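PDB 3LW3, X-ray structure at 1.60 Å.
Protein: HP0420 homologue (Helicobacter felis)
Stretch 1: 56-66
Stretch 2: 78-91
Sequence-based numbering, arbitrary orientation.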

# COMPACT_ATOMS: atom_id res chain seq x y z
N HIS B 56 0.63 -5.25 -8.99
CA HIS B 56 1.52 -5.21 -7.84
C HIS B 56 0.81 -4.93 -6.51
O HIS B 56 -0.09 -4.05 -6.43
N ALA B 57 1.22 -5.67 -5.47
CA ALA B 57 0.62 -5.50 -4.15
C ALA B 57 0.64 -4.05 -3.65
O ALA B 57 -0.28 -3.67 -2.90
N GLY B 58 1.64 -3.25 -4.01
CA GLY B 58 1.65 -1.85 -3.60
C GLY B 58 0.38 -1.11 -4.05
O GLY B 58 -0.17 -0.32 -3.27
N PHE B 59 -0.08 -1.35 -5.28
CA PHE B 59 -1.30 -0.70 -5.77
C PHE B 59 -2.61 -1.25 -5.13
O PHE B 59 -3.54 -0.48 -4.83
N ILE B 60 -2.68 -2.56 -4.89
CA ILE B 60 -3.86 -3.14 -4.23
C ILE B 60 -3.99 -2.57 -2.79
O ILE B 60 -5.01 -1.97 -2.38
N VAL B 61 -2.91 -2.70 -2.03
CA VAL B 61 -2.90 -2.19 -0.66
C VAL B 61 -2.99 -0.64 -0.66
O VAL B 61 -3.60 -0.07 0.21
N GLY B 62 -2.36 0.02 -1.63
CA GLY B 62 -2.37 1.49 -1.73
C GLY B 62 -3.81 1.98 -1.87
O GLY B 62 -4.22 2.90 -1.18
N ALA B 63 -4.61 1.32 -2.73
CA ALA B 63 -6.03 1.70 -2.89
C ALA B 63 -6.80 1.49 -1.56
O ALA B 63 -7.57 2.37 -1.12
N ALA B 64 -6.56 0.35 -0.90
CA ALA B 64 -7.23 0.01 0.36
C ALA B 64 -6.87 1.06 1.42
O ALA B 64 -7.72 1.55 2.17
N SER B 65 -5.59 1.43 1.44
CA SER B 65 -5.05 2.44 2.38
C SER B 65 -5.76 3.80 2.24
O SER B 65 -6.18 4.41 3.23
N PHE B 66 -5.90 4.26 1.01
CA PHE B 66 -6.61 5.47 0.71
C PHE B 66 -8.05 5.37 1.18
O PHE B 66 -8.51 6.29 1.87
N LEU B 78 -2.13 9.26 10.17
CA LEU B 78 -1.18 8.35 9.54
C LEU B 78 -1.65 6.93 9.73
O LEU B 78 -2.08 6.54 10.81
N ILE B 79 -1.46 6.11 8.70
CA ILE B 79 -1.56 4.67 8.90
C ILE B 79 -0.32 4.17 9.65
O ILE B 79 0.82 4.37 9.20
N SER B 80 -0.55 3.52 10.77
CA SER B 80 0.52 2.96 11.62
C SER B 80 0.77 1.47 11.41
O SER B 80 1.89 0.97 11.66
N SER B 81 -0.25 0.73 11.01
CA SER B 81 -0.10 -0.71 10.79
C SER B 81 -1.28 -1.26 10.02
O SER B 81 -2.33 -0.61 9.92
N MET B 82 -1.09 -2.43 9.46
CA MET B 82 -2.17 -3.12 8.77
C MET B 82 -1.94 -4.61 8.74
O MET B 82 -0.81 -5.08 8.81
N LYS B 83 -3.04 -5.35 8.65
CA LYS B 83 -3.03 -6.78 8.45
C LYS B 83 -3.99 -7.03 7.28
O LYS B 83 -5.17 -6.69 7.35
N VAL B 84 -3.49 -7.61 6.19
CA VAL B 84 -4.27 -7.65 4.96
C VAL B 84 -4.10 -8.98 4.23
O VAL B 84 -3.01 -9.61 4.27
N ASN B 85 -5.18 -9.37 3.56
CA ASN B 85 -5.24 -10.62 2.76
C ASN B 85 -5.58 -10.24 1.33
O ASN B 85 -6.61 -9.58 1.06
N LEU B 86 -4.69 -10.62 0.43
CA LEU B 86 -4.86 -10.40 -1.00
C LEU B 86 -5.42 -11.71 -1.53
O LEU B 86 -4.67 -12.67 -1.76
N LEU B 87 -6.74 -11.79 -1.65
CA LEU B 87 -7.40 -13.10 -1.87
C LEU B 87 -7.25 -13.68 -3.27
O LEU B 87 -7.39 -14.89 -3.48
N ALA B 88 -6.98 -12.82 -4.24
CA ALA B 88 -6.83 -13.26 -5.62
C ALA B 88 -6.01 -12.24 -6.41
O ALA B 88 -6.06 -11.02 -6.08
N PRO B 89 -5.28 -12.73 -7.46
CA PRO B 89 -4.50 -11.83 -8.31
C PRO B 89 -5.44 -11.01 -9.19
O PRO B 89 -6.41 -11.53 -9.69
N ILE B 90 -5.13 -9.75 -9.37
CA ILE B 90 -5.97 -8.86 -10.15
C ILE B 90 -5.24 -8.53 -11.46
O ILE B 90 -3.99 -8.36 -11.47
N GLU B 91 -6.00 -8.44 -12.55
CA GLU B 91 -5.49 -8.05 -13.88
C GLU B 91 -5.97 -6.67 -14.22
O GLU B 91 -6.97 -6.18 -13.66

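No hydrogen bond links the two stretches: the helix 57-66 lies against the strand 78-86 purely through side-chain packing, and the one serine at the contact turns its hydroxyl back onto its own helix. Ser65, in the m rotamer, donates from OG to Val61 O at 2.9 Å, a carbonyl that also accepts the backbone bond from Ser65 N (2.8 Å). With its hydroxyl thus satisfied, Ser65 can sit among apolar neighbours; its CB approaches Ile79 CD1 to 3.5 Å, and its OG lies 3.9 Å from Met82 CE.

The axes run at 127° and come no closer than 10.2 Å, a gap filled by side chains from both sides. From Met82 on, the strand alternates, with Met82, Val84 and Leu86 pointing toward the helix and Lys83 and Asn85 out of reach. Ile79 also points toward it, but the two residues between, Ser80 and Ser81, are both out of reach, so the alternation is broken there. Val61 (t) is the hub on the helical side. CG1 of Val61 meets Met82 SD at 3.4 Å, a close approach made by a p, t, p methionine chain, while CG2 of Val61 lies 4.2 Å from Val84 CG2 and 4.3 Å from Leu86 CD1. Val84 and Ile79 both adopt m at chi1, and Ile79 extends through a t chi2 to bring CD1 to the serine.

Leu86 (m, p) has the largest area covered by the helix. Besides Val61, Leu86 reaches the first turn, where Leu86 CD2 is 3.7 Å from Ala57 CB and 4.3 Å from Ile60 CG2. Ile60 (m, m) points toward the second stretch and also bridges past the end of the strand: its CD1 packs 4.1 Å from CG1 of Ile90, another m, m isoleucine. Gly58 and Gly62 take no part; a CB on either would point away from the strand.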

# COMPACT_ATOMS: atom_id res chain seq x y z
CB HIS B 56 2.56 -4.12 -8.03
CG HIS B 56 3.71 -4.26 -7.09
ND1 HIS B 56 4.15 -3.24 -6.28
CD2 HIS B 56 4.51 -5.32 -6.84
CE1 HIS B 56 5.18 -3.67 -5.57
NE2 HIS B 56 5.42 -4.92 -5.90
CB ALA B 57 1.29 -6.43 -3.12
CB PHE B 59 -1.29 -0.66 -7.29
CG PHE B 59 -0.18 0.23 -7.81
CD1 PHE B 59 -0.29 1.63 -7.72
CD2 PHE B 59 0.97 -0.32 -8.36
CE1 PHE B 59 0.73 2.47 -8.17
CE2 PHE B 59 2.00 0.53 -8.79
CZ PHE B 59 1.89 1.90 -8.68
CB ILE B 60 -3.80 -4.65 -4.20
CG1 ILE B 60 -3.78 -5.24 -5.62
CG2 ILE B 60 -4.92 -5.22 -3.30
CD1 ILE B 60 -4.82 -4.67 -6.54
CB VAL B 61 -1.69 -2.73 0.07
CG1 VAL B 61 -1.64 -2.14 1.48
CG2 VAL B 61 -1.74 -4.28 0.05
CB ALA B 63 -6.65 0.88 -4.01
CB ALA B 64 -6.81 -1.35 0.82
CB SER B 65 -3.53 2.62 2.17
OG SER B 65 -2.80 1.45 2.54
CB PHE B 66 -6.50 5.77 -0.77
CG PHE B 66 -7.20 7.02 -1.22
CD1 PHE B 66 -7.11 8.21 -0.49
CD2 PHE B 66 -7.87 7.03 -2.43
CE1 PHE B 66 -7.75 9.37 -0.94
CE2 PHE B 66 -8.48 8.16 -2.91
CZ PHE B 66 -8.46 9.35 -2.14
CB LEU B 78 0.20 8.42 10.22
CG LEU B 78 1.03 9.69 10.04
CD1 LEU B 78 2.27 9.65 10.93
CD2 LEU B 78 1.44 9.88 8.59
CB ILE B 79 -1.71 3.91 7.54
CG1 ILE B 79 -3.01 4.34 6.83
CG2 ILE B 79 -1.59 2.41 7.76
CD1 ILE B 79 -3.10 3.83 5.42
CB SER B 80 0.25 3.23 13.11
OG SER B 80 -1.03 2.75 13.48
CB SER B 81 0.10 -1.48 12.09
OG SER B 81 -1.08 -1.48 12.85
CB MET B 82 -2.24 -2.61 7.32
CG MET B 82 -1.05 -3.03 6.46
SD MET B 82 -1.01 -2.23 4.83
CE MET B 82 -0.74 -0.52 5.21
CB LYS B 83 -3.54 -7.50 9.68
CG LYS B 83 -3.23 -9.00 9.64
CD LYS B 83 -4.30 -9.78 8.86
CE LYS B 83 -3.76 -11.14 8.33
NZ LYS B 83 -2.42 -10.94 7.69
CB VAL B 84 -3.97 -6.46 3.98
CG1 VAL B 84 -4.12 -5.12 4.66
CG2 VAL B 84 -2.63 -6.60 3.38
CB ASN B 85 -6.31 -11.57 3.28
CG ASN B 85 -6.05 -12.03 4.70
OD1 ASN B 85 -6.97 -12.09 5.52
ND2 ASN B 85 -4.81 -12.35 5.01
CB LEU B 86 -3.55 -9.99 -1.68
CG LEU B 86 -3.04 -8.59 -1.28
CD1 LEU B 86 -2.58 -8.48 0.13
CD2 LEU B 86 -1.91 -8.10 -2.20
CB LEU B 87 -8.88 -13.06 -1.46
CG LEU B 87 -9.12 -12.61 -0.02
CD1 LEU B 87 -10.57 -12.52 0.31
CD2 LEU B 87 -8.48 -13.64 0.89
CB ALA B 88 -8.20 -13.44 -6.26
CB PRO B 89 -3.66 -12.78 -9.18
CG PRO B 89 -4.44 -14.02 -9.25
CD PRO B 89 -5.06 -14.15 -7.85
CB ILE B 90 -6.26 -7.56 -9.29
CG1 ILE B 90 -6.89 -7.89 -7.95
CG2 ILE B 90 -7.14 -6.60 -10.02
CD1 ILE B 90 -8.06 -8.79 -8.02
CB GLU B 91 -6.02 -9.02 -14.96
CG GLU B 91 -5.58 -10.45 -14.79
CD GLU B 91 -6.33 -11.36 -15.77
OE1 GLU B 91 -7.25 -12.08 -15.33
OE2 GLU B 91 -6.00 -11.31 -16.97